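Local structure of delta-endotoxin CYTB (Bacillus thuringiensis serovar kyushuensis, 1CBY) at the interface of chains A and B. The protein kills the larvae of dipteran insects such as mosquitoes by forming pores in the epithelial cell membrane of the midgut, and is held here as the inactive dimeric protoxin. Coordinates in Å, arbitrary orientation; residue numbers count along the deposited sequence, not the author numbering. Chains: chain A/B, Delta-endotoxin CYTB.

Contact 1: the interface of chains A and B. Residues chain A 35, 37, 41, 43, 58, 62, 237; chain B 28-31.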
loop_
_atom_site.group_PDB
_atom_site.type_symbol
_atom_site.label_atom_id
_atom_site.label_comp_id
_atom_site.label_asym_id
_atom_site.label_seq_id
_atom_site.Cartn_x
_atom_site.Cartn_y
_atom_site.Cartn_z
ATOM N N VAL A 35 -9.282 -6.433 0.520
ATOM C CA VAL A 35 -10.443 -7.203 0.113
ATOM C C VAL A 35 -10.681 -8.323 1.136
ATOM O O VAL A 35 -9.722 -8.887 1.667
ATOM C CB VAL A 35 -10.187 -7.800 -1.300
ATOM C CG1 VAL A 35 -9.109 -8.869 -1.252
ATOM C CG2 VAL A 35 -11.436 -8.355 -1.874
ATOM N N SER A 37 -11.017 -11.686 2.917
ATOM C CA SER A 37 -10.408 -12.984 2.637
ATOM C C SER A 37 -11.294 -14.180 2.969
ATOM O O SER A 37 -12.150 -14.109 3.853
ATOM C CB SER A 37 -9.081 -13.102 3.399
ATOM O OG SER A 37 -8.382 -14.290 3.060
ATOM N N ASP A 41 -5.483 -14.390 7.209
ATOM C CA ASP A 41 -4.356 -13.725 6.559
ATOM C C ASP A 41 -3.610 -12.837 7.556
ATOM O O ASP A 41 -4.095 -11.776 7.940
ATOM C CB ASP A 41 -4.858 -12.875 5.384
ATOM C CG ASP A 41 -3.736 -12.421 4.450
ATOM O OD1 ASP A 41 -2.571 -12.302 4.885
ATOM O OD2 ASP A 41 -4.027 -12.175 3.261
ATOM N N PHE A 43 -0.425 -11.629 6.953
ATOM C CA PHE A 43 0.708 -11.131 6.183
ATOM C C PHE A 43 0.410 -9.789 5.544
ATOM O O PHE A 43 -0.694 -9.565 5.047
ATOM C CB PHE A 43 1.059 -12.108 5.048
ATOM C CG PHE A 43 2.093 -13.128 5.411
ATOM C CD1 PHE A 43 3.379 -12.739 5.770
ATOM C CD2 PHE A 43 1.787 -14.484 5.387
ATOM C CE1 PHE A 43 4.353 -13.687 6.101
ATOM C CE2 PHE A 43 2.751 -15.440 5.716
ATOM C CZ PHE A 43 4.037 -15.040 6.074
ATOM N N LEU A 58 -0.780 -15.415 -5.307
ATOM C CA LEU A 58 -1.764 -15.563 -4.248
ATOM C C LEU A 58 -1.693 -16.966 -3.647
ATOM O O LEU A 58 -1.814 -17.138 -2.429
ATOM C CB LEU A 58 -3.159 -15.263 -4.799
ATOM C CG LEU A 58 -4.144 -14.536 -3.882
ATOM C CD1 LEU A 58 -3.450 -13.441 -3.080
ATOM C CD2 LEU A 58 -5.262 -13.952 -4.722
ATOM N N ASN A 62 -0.759 -17.685 0.294
ATOM C CA ASN A 62 -1.617 -18.478 1.173
ATOM C C ASN A 62 -0.915 -19.688 1.755
ATOM O O ASN A 62 -1.131 -20.027 2.919
ATOM C CB ASN A 62 -2.876 -18.946 0.444
ATOM C CG ASN A 62 -3.825 -17.813 0.136
ATOM O OD1 ASN A 62 -3.631 -16.676 0.584
ATOM N ND2 ASN A 62 -4.861 -18.111 -0.635
ATOM N N PHE A 237 -9.872 -15.242 -5.640
ATOM C CA PHE A 237 -9.952 -14.869 -4.234
ATOM C C PHE A 237 -10.735 -15.828 -3.338
ATOM O O PHE A 237 -10.822 -15.616 -2.130
ATOM C CB PHE A 237 -10.453 -13.432 -4.095
ATOM C CG PHE A 237 -9.476 -12.408 -4.607
ATOM C CD1 PHE A 237 -9.483 -12.025 -5.944
ATOM C CD2 PHE A 237 -8.520 -11.856 -3.760
ATOM C CE1 PHE A 237 -8.548 -11.109 -6.431
ATOM C CE2 PHE A 237 -7.583 -10.940 -4.241
ATOM C CZ PHE A 237 -7.598 -10.568 -5.576
ATOM N N PHE B 28 -9.006 -10.121 6.265
ATOM C CA PHE B 28 -8.964 -9.256 5.094
ATOM C C PHE B 28 -7.561 -9.377 4.533
ATOM O O PHE B 28 -6.609 -9.588 5.282
ATOM C CB PHE B 28 -9.181 -7.793 5.489
ATOM C CG PHE B 28 -10.612 -7.417 5.697
ATOM C CD1 PHE B 28 -11.217 -7.581 6.935
ATOM C CD2 PHE B 28 -11.353 -6.871 4.655
ATOM C CE1 PHE B 28 -12.538 -7.205 7.134
ATOM C CE2 PHE B 28 -12.674 -6.491 4.842
ATOM C CZ PHE B 28 -13.270 -6.659 6.086
ATOM N N LYS B 29 -7.435 -9.294 3.218
ATOM C CA LYS B 29 -6.125 -9.346 2.595
ATOM C C LYS B 29 -5.686 -7.906 2.390
ATOM O O LYS B 29 -6.504 -7.040 2.072
ATOM C CB LYS B 29 -6.184 -10.073 1.250
ATOM C CG LYS B 29 -6.391 -11.565 1.375
ATOM C CD LYS B 29 -6.218 -12.260 0.041
ATOM C CE LYS B 29 -6.179 -13.771 0.213
ATOM N NZ LYS B 29 -5.087 -14.185 1.144
ATOM N N HIS B 30 -4.419 -7.635 2.665
ATOM C CA HIS B 30 -3.863 -6.303 2.484
ATOM C C HIS B 30 -2.737 -6.466 1.478
ATOM O O HIS B 30 -1.619 -6.840 1.835
ATOM C CB HIS B 30 -3.320 -5.768 3.801
ATOM C CG HIS B 30 -2.938 -4.326 3.745
ATOM N ND1 HIS B 30 -1.626 -3.934 3.643
ATOM C CD2 HIS B 30 -3.736 -3.231 3.769
ATOM C CE1 HIS B 30 -1.651 -2.616 3.609
ATOM N NE2 HIS B 30 -2.905 -2.145 3.683
ATOM N N ILE B 31 -3.054 -6.231 0.210
ATOM C CA ILE B 31 -2.094 -6.393 -0.874
ATOM C C ILE B 31 -1.729 -5.097 -1.584
ATOM O O ILE B 31 -2.594 -4.430 -2.147
ATOM C CB ILE B 31 -2.656 -7.345 -1.957
ATOM C CG1 ILE B 31 -3.116 -8.660 -1.330
ATOM C CG2 ILE B 31 -1.605 -7.606 -3.029
ATOM C CD1 ILE B 31 -3.910 -9.530 -2.277
HETATM O O HOH W 1 -2.590 -9.557 3.146
HETATM O O HOH W 2 -6.072 -16.388 2.859
HETATM O O HOH W 3 -2.250 -14.461 1.480
#
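Backbone pairing joins A:Val35 and B:Lys29 as an antiparallel bridge between the two copies of strand 28-36. B:Lys29 N bonds to A:Val35 O at 2.8 Å, and A:Val35 N to B:Lys29 O. Charge and polar groups gather round the ammonium of B:Lys29, which buries more surface than its neighbours in this patch. Its chain runs extended as far as CE and then bends (chi4 -57°), which turns NZ to meet A:Asp41 and A:Asn62, whose side chains it crosses at about a right angle. B:Lys29 NZ forms a salt bridge with A:Asp41 OD2 at 3.1 Å, coming from above the carboxylate plane. A:Asn62 OD1 receives B:Lys29 NZ on a lone pair in the carbonyl plane, at 2.9 Å. A:Asp41 OD1, the other carboxylate oxygen, accepts from A:Phe43 N at 3.1 Å, which helps fix the rotation of the carboxylate. Two waters also bind NZ; one reaches A:Ser37 OG, the other A:Asn62 OD1. A third water ties A:Asp41 OD2 and A:Phe43 O to B:His30 N, 2.7 Å from that nitrogen. Apolar packing is lighter: A:Ser37 CB lies against B:Lys29 CG, while the methyl CD1 of A:Leu58 touches B:Ile31 CD1 at 4.0 Å, the two side chains crossing at about a right angle. The site thus seats the start of the chain B arm strand between the end of chain A strand 28-36, the following loop and helix 54-63.

Contact 2: the interface of chains A and B. Residues chain A 136-137, 140, 145, 207; chain B 145, 147-148.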
loop_
_atom_site.group_PDB
_atom_site.type_symbol
_atom_site.label_atom_id
_atom_site.label_comp_id
_atom_site.label_asym_id
_atom_site.label_seq_id
_atom_site.Cartn_x
_atom_site.Cartn_y
_atom_site.Cartn_z
ATOM N N GLU A 136 11.617 -0.483 0.626
ATOM C CA GLU A 136 12.027 0.468 1.651
ATOM C C GLU A 136 10.832 1.008 2.431
ATOM O O GLU A 136 10.867 1.081 3.665
ATOM C CB GLU A 136 12.819 1.617 1.036
ATOM C CG GLU A 136 13.631 2.403 2.052
ATOM C CD GLU A 136 14.371 3.564 1.434
ATOM O OE1 GLU A 136 13.776 4.258 0.589
ATOM O OE2 GLU A 136 15.544 3.788 1.796
ATOM N N ALA A 137 9.775 1.373 1.711
ATOM C CA ALA A 137 8.563 1.889 2.340
ATOM C C ALA A 137 8.014 0.857 3.334
ATOM O O ALA A 137 7.702 1.190 4.478
ATOM C CB ALA A 137 7.536 2.209 1.294
ATOM N N LYS A 140 10.212 0.632 6.434
ATOM C CA LYS A 140 9.971 1.788 7.287
ATOM C C LYS A 140 8.679 1.585 8.081
ATOM O O LYS A 140 8.606 1.914 9.266
ATOM C CB LYS A 140 9.847 3.064 6.449
ATOM C CG LYS A 140 11.129 3.560 5.816
ATOM C CD LYS A 140 10.860 4.855 5.064
ATOM C CE LYS A 140 12.117 5.452 4.462
ATOM N NZ LYS A 140 11.789 6.696 3.711
ATOM N N ASN A 145 4.853 4.692 12.075
ATOM C CA ASN A 145 3.433 4.780 11.763
ATOM C C ASN A 145 2.661 3.559 12.233
ATOM O O ASN A 145 1.658 3.177 11.627
ATOM C CB ASN A 145 3.215 5.012 10.268
ATOM C CG ASN A 145 3.584 6.416 9.841
ATOM O OD1 ASN A 145 3.432 7.373 10.603
ATOM N ND2 ASN A 145 4.073 6.550 8.615
ATOM N N ILE A 207 11.069 8.278 11.411
ATOM C CA ILE A 207 12.326 7.833 10.808
ATOM C C ILE A 207 13.558 8.385 11.536
ATOM O O ILE A 207 14.621 7.747 11.558
ATOM C CB ILE A 207 12.364 8.243 9.307
ATOM C CG1 ILE A 207 11.438 7.341 8.489
ATOM C CG2 ILE A 207 13.767 8.166 8.745
ATOM C CD1 ILE A 207 11.874 5.889 8.457
ATOM N N ASN B 145 7.651 10.870 3.828
ATOM C CA ASN B 145 8.252 9.763 3.097
ATOM C C ASN B 145 8.211 9.971 1.593
ATOM O O ASN B 145 8.135 9.010 0.827
ATOM C CB ASN B 145 7.592 8.437 3.475
ATOM C CG ASN B 145 7.977 7.973 4.862
ATOM O OD1 ASN B 145 9.094 8.216 5.326
ATOM N ND2 ASN B 145 7.055 7.300 5.537
ATOM N N ASP B 147 10.610 10.889 -0.110
ATOM C CA ASP B 147 11.885 10.391 -0.616
ATOM C C ASP B 147 11.729 8.995 -1.228
ATOM O O ASP B 147 12.458 8.623 -2.146
ATOM C CB ASP B 147 12.917 10.346 0.516
ATOM C CG ASP B 147 12.519 9.405 1.633
ATOM O OD1 ASP B 147 11.349 9.448 2.053
ATOM O OD2 ASP B 147 13.373 8.619 2.092
ATOM N N THR B 148 10.762 8.239 -0.721
ATOM C CA THR B 148 10.498 6.888 -1.197
ATOM C C THR B 148 9.466 6.920 -2.322
ATOM O O THR B 148 9.088 5.883 -2.859
ATOM C CB THR B 148 9.959 6.001 -0.047
ATOM O OG1 THR B 148 10.665 6.295 1.168
ATOM C CG2 THR B 148 10.163 4.535 -0.365
#
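The carboxylate of B:Asp147 and the amide of B:Asn145 are the flat groups that meet the ammonium of A:Lys140. On the carboxylate, A:Lys140 NZ uses the syn lone pair of B:Asp147 OD2, on the side of OD1, and forms a salt bridge of 3.0 Å; the two side chains reach toward each other tip to tip. A:Lys140 NZ also lies 3.2 Å from B:Asp147 OD1. The amide is met differently: the A:Lys140 side chain passes above one face at its oxygen end, running the opposite way, and the bond from A:Lys140 NZ to B:Asn145 OD1 is weak at 3.5 Å. A:Ile207 CG1 approaches B:Asn145 OD1 at the edge of the amide, 4.0 Å away. B:Thr148 adds a firmer grip, its OG1 accepting from A:Lys140 NZ at 2.8 Å. The chain of A:Lys140, extended beyond CG (chi2 to chi4 near 180°), spans from its helix to the partner's 3-10 turn, running past B:Thr148 in the opposite direction. The methyl CG2 of B:Thr148 turns instead to the helix surface, 3.9 Å from A:Ala137 CB. A:Glu136 OE1 comes to 4.6 Å from B:Asp147 OD2, a like-charge pair that the ammonium nearby may help to offset. Through this clasp, helix 129-141 of one subunit is tied to the 146-149 turn of the other, a contact that supports the protoxin dimer and recurs with the chains exchanged.

Contact 3: the interface of chains A and B. Residues chain A 32-34, 43-45, 152, 154; chain B 29-30, 130.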
loop_
_atom_site.group_PDB
_atom_site.type_symbol
_atom_site.label_atom_id
_atom_site.label_comp_id
_atom_site.label_asym_id
_atom_site.label_seq_id
_atom_site.Cartn_x
_atom_site.Cartn_y
_atom_site.Cartn_z
ATOM N N VAL A 32 -3.536 -0.236 -3.524
ATOM C CA VAL A 32 -3.495 -0.823 -2.190
ATOM C C VAL A 32 -4.850 -1.513 -2.088
ATOM O O VAL A 32 -5.892 -0.859 -2.027
ATOM C CB VAL A 32 -3.362 0.233 -1.084
ATOM C CG1 VAL A 32 -3.206 -0.451 0.265
ATOM C CG2 VAL A 32 -2.174 1.125 -1.356
ATOM N N LEU A 33 -4.827 -2.835 -2.172
ATOM C CA LEU A 33 -6.034 -3.643 -2.126
ATOM C C LEU A 33 -6.338 -4.227 -0.756
ATOM O O LEU A 33 -5.517 -4.946 -0.176
ATOM C CB LEU A 33 -5.915 -4.808 -3.110
ATOM C CG LEU A 33 -6.947 -4.974 -4.225
ATOM C CD1 LEU A 33 -6.794 -6.375 -4.797
ATOM C CD2 LEU A 33 -8.361 -4.769 -3.710
ATOM N N THR A 34 -7.526 -3.923 -0.251
ATOM C CA THR A 34 -7.985 -4.468 1.014
ATOM C C THR A 34 -9.306 -5.113 0.623
ATOM O O THR A 34 -10.289 -4.429 0.333
ATOM C CB THR A 34 -8.184 -3.391 2.079
ATOM O OG1 THR A 34 -6.987 -2.611 2.188
ATOM C CG2 THR A 34 -8.462 -4.041 3.427
ATOM N N PHE A 43 -0.425 -11.629 6.953
ATOM C CA PHE A 43 0.708 -11.131 6.183
ATOM C C PHE A 43 0.410 -9.789 5.544
ATOM O O PHE A 43 -0.694 -9.565 5.047
ATOM C CB PHE A 43 1.059 -12.108 5.048
ATOM C CG PHE A 43 2.093 -13.128 5.411
ATOM C CD1 PHE A 43 3.379 -12.739 5.770
ATOM C CD2 PHE A 43 1.787 -14.484 5.387
ATOM C CE1 PHE A 43 4.353 -13.687 6.101
ATOM C CE2 PHE A 43 2.751 -15.440 5.716
ATOM C CZ PHE A 43 4.037 -15.040 6.074
ATOM N N ASN A 44 1.380 -8.882 5.614
ATOM C CA ASN A 44 1.267 -7.586 4.955
ATOM C C ASN A 44 1.864 -7.959 3.589
ATOM O O ASN A 44 3.067 -8.222 3.461
ATOM C CB ASN A 44 2.124 -6.533 5.660
ATOM C CG ASN A 44 1.754 -5.105 5.265
ATOM O OD1 ASN A 44 2.240 -4.151 5.869
ATOM N ND2 ASN A 44 0.898 -4.951 4.262
ATOM N N THR A 45 0.996 -8.073 2.597
ATOM C CA THR A 45 1.396 -8.496 1.269
ATOM C C THR A 45 1.764 -7.404 0.257
ATOM O O THR A 45 1.072 -6.389 0.131
ATOM C CB THR A 45 0.304 -9.398 0.693
ATOM O OG1 THR A 45 -0.111 -10.327 1.701
ATOM C CG2 THR A 45 0.823 -10.177 -0.481
ATOM N N GLU A 152 -4.305 -4.572 13.198
ATOM C CA GLU A 152 -4.159 -5.225 11.901
ATOM C C GLU A 152 -3.561 -6.600 12.167
ATOM O O GLU A 152 -2.745 -6.757 13.067
ATOM C CB GLU A 152 -3.237 -4.415 10.992
ATOM C CG GLU A 152 -3.709 -2.985 10.710
ATOM C CD GLU A 152 -4.943 -2.905 9.816
ATOM O OE1 GLU A 152 -5.458 -3.955 9.377
ATOM O OE2 GLU A 152 -5.397 -1.774 9.541
ATOM N N TRP A 154 -1.248 -8.422 10.638
ATOM C CA TRP A 154 0.186 -8.640 10.441
ATOM C C TRP A 154 1.073 -8.235 11.610
ATOM O O TRP A 154 2.280 -8.486 11.585
ATOM C CB TRP A 154 0.673 -7.987 9.141
ATOM C CG TRP A 154 0.483 -6.509 9.066
ATOM C CD1 TRP A 154 1.302 -5.553 9.583
ATOM C CD2 TRP A 154 -0.590 -5.814 8.421
ATOM N NE1 TRP A 154 0.806 -4.303 9.301
ATOM C CE2 TRP A 154 -0.354 -4.436 8.588
ATOM C CE3 TRP A 154 -1.725 -6.225 7.714
ATOM C CZ2 TRP A 154 -1.211 -3.463 8.077
ATOM C CZ3 TRP A 154 -2.577 -5.259 7.201
ATOM C CH2 TRP A 154 -2.315 -3.891 7.389
ATOM N N LYS B 29 -7.435 -9.294 3.218
ATOM C CA LYS B 29 -6.125 -9.346 2.595
ATOM C C LYS B 29 -5.686 -7.906 2.390
ATOM O O LYS B 29 -6.504 -7.040 2.072
ATOM C CB LYS B 29 -6.184 -10.073 1.250
ATOM C CG LYS B 29 -6.391 -11.565 1.375
ATOM C CD LYS B 29 -6.218 -12.260 0.041
ATOM C CE LYS B 29 -6.179 -13.771 0.213
ATOM N NZ LYS B 29 -5.087 -14.185 1.144
ATOM N N HIS B 30 -4.419 -7.635 2.665
ATOM C CA HIS B 30 -3.863 -6.303 2.484
ATOM C C HIS B 30 -2.737 -6.466 1.478
ATOM O O HIS B 30 -1.619 -6.840 1.835
ATOM C CB HIS B 30 -3.320 -5.768 3.801
ATOM C CG HIS B 30 -2.938 -4.326 3.745
ATOM N ND1 HIS B 30 -1.626 -3.934 3.643
ATOM C CD2 HIS B 30 -3.736 -3.231 3.769
ATOM C CE1 HIS B 30 -1.651 -2.616 3.609
ATOM N NE2 HIS B 30 -2.905 -2.145 3.683
ATOM N N SER B 130 -9.856 -0.417 9.540
ATOM C CA SER B 130 -8.899 -0.596 8.459
ATOM C C SER B 130 -9.052 0.479 7.390
ATOM O O SER B 130 -8.062 1.064 6.960
ATOM C CB SER B 130 -9.055 -1.976 7.825
ATOM O OG SER B 130 -8.698 -3.007 8.731
HETATM O O HOH W 4 -2.590 -9.557 3.146
#
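B:His30, the most buried residue of this patch, has its imidazole capped on one face by A:Trp154 and met at ND1 by the amide of A:Asn44. The CZ3-CH2 edge of the indole leans over that face, the ring planes tilted by about 35°: A:Trp154 CH2 sits 3.7 Å above the ring centre, and CZ3 touches B:His30 CB at 3.5 Å. The indole is itself held flat from both faces, by A:Asn44 CG over its centre and A:Glu152 CB nearer the rim. A:Asn44 runs alongside the histidine, and its ND2 gives a hydrogen bond to B:His30 ND1 at 2.8 Å, the planes 54° apart. If the amide is modelled the right way round, ND1 would act as acceptor. From the side away from the indole, A:Val32 CG1 comes within 3.8 Å of B:His30 NE2, while A:Thr34 OG1 nears B:His30 CD2. B:Ser130 OG makes a weak bond to A:Glu152 OE1, 3.4 Å long. A:Thr45 N binds B:His30 O at 3.0 Å, and A:Thr45 OG1 binds a water that also touches the backbone of B:His30. B:His30 bridges A:Thr34 in antiparallel and A:Asn44 in parallel register, so strand 28-36 of chain B is inserted between strands 28-36 and 44-48 of chain A.

Contact 1 and contact 3 lie about 6 Å apart between C-alpha centres and share A:Phe43, B:Lys29 and B:His30: neighbouring residues of the chain B arm strand turn alternate side chains into the two sites. Contact 2 stands apart, about 23 Å from contact 1 and 17 Å from contact 3, although helix 129-141 serves both, from chain A in contact 2 and from chain B, through B:Ser130, in contact 3. The exchanged strands 28-36 precede A:Ser38 and B:Ser38, where N-terminal proteolytic processing stops. Processing would remove the strand that builds contacts 1 and 3, consistent with the active toxin being a monomer.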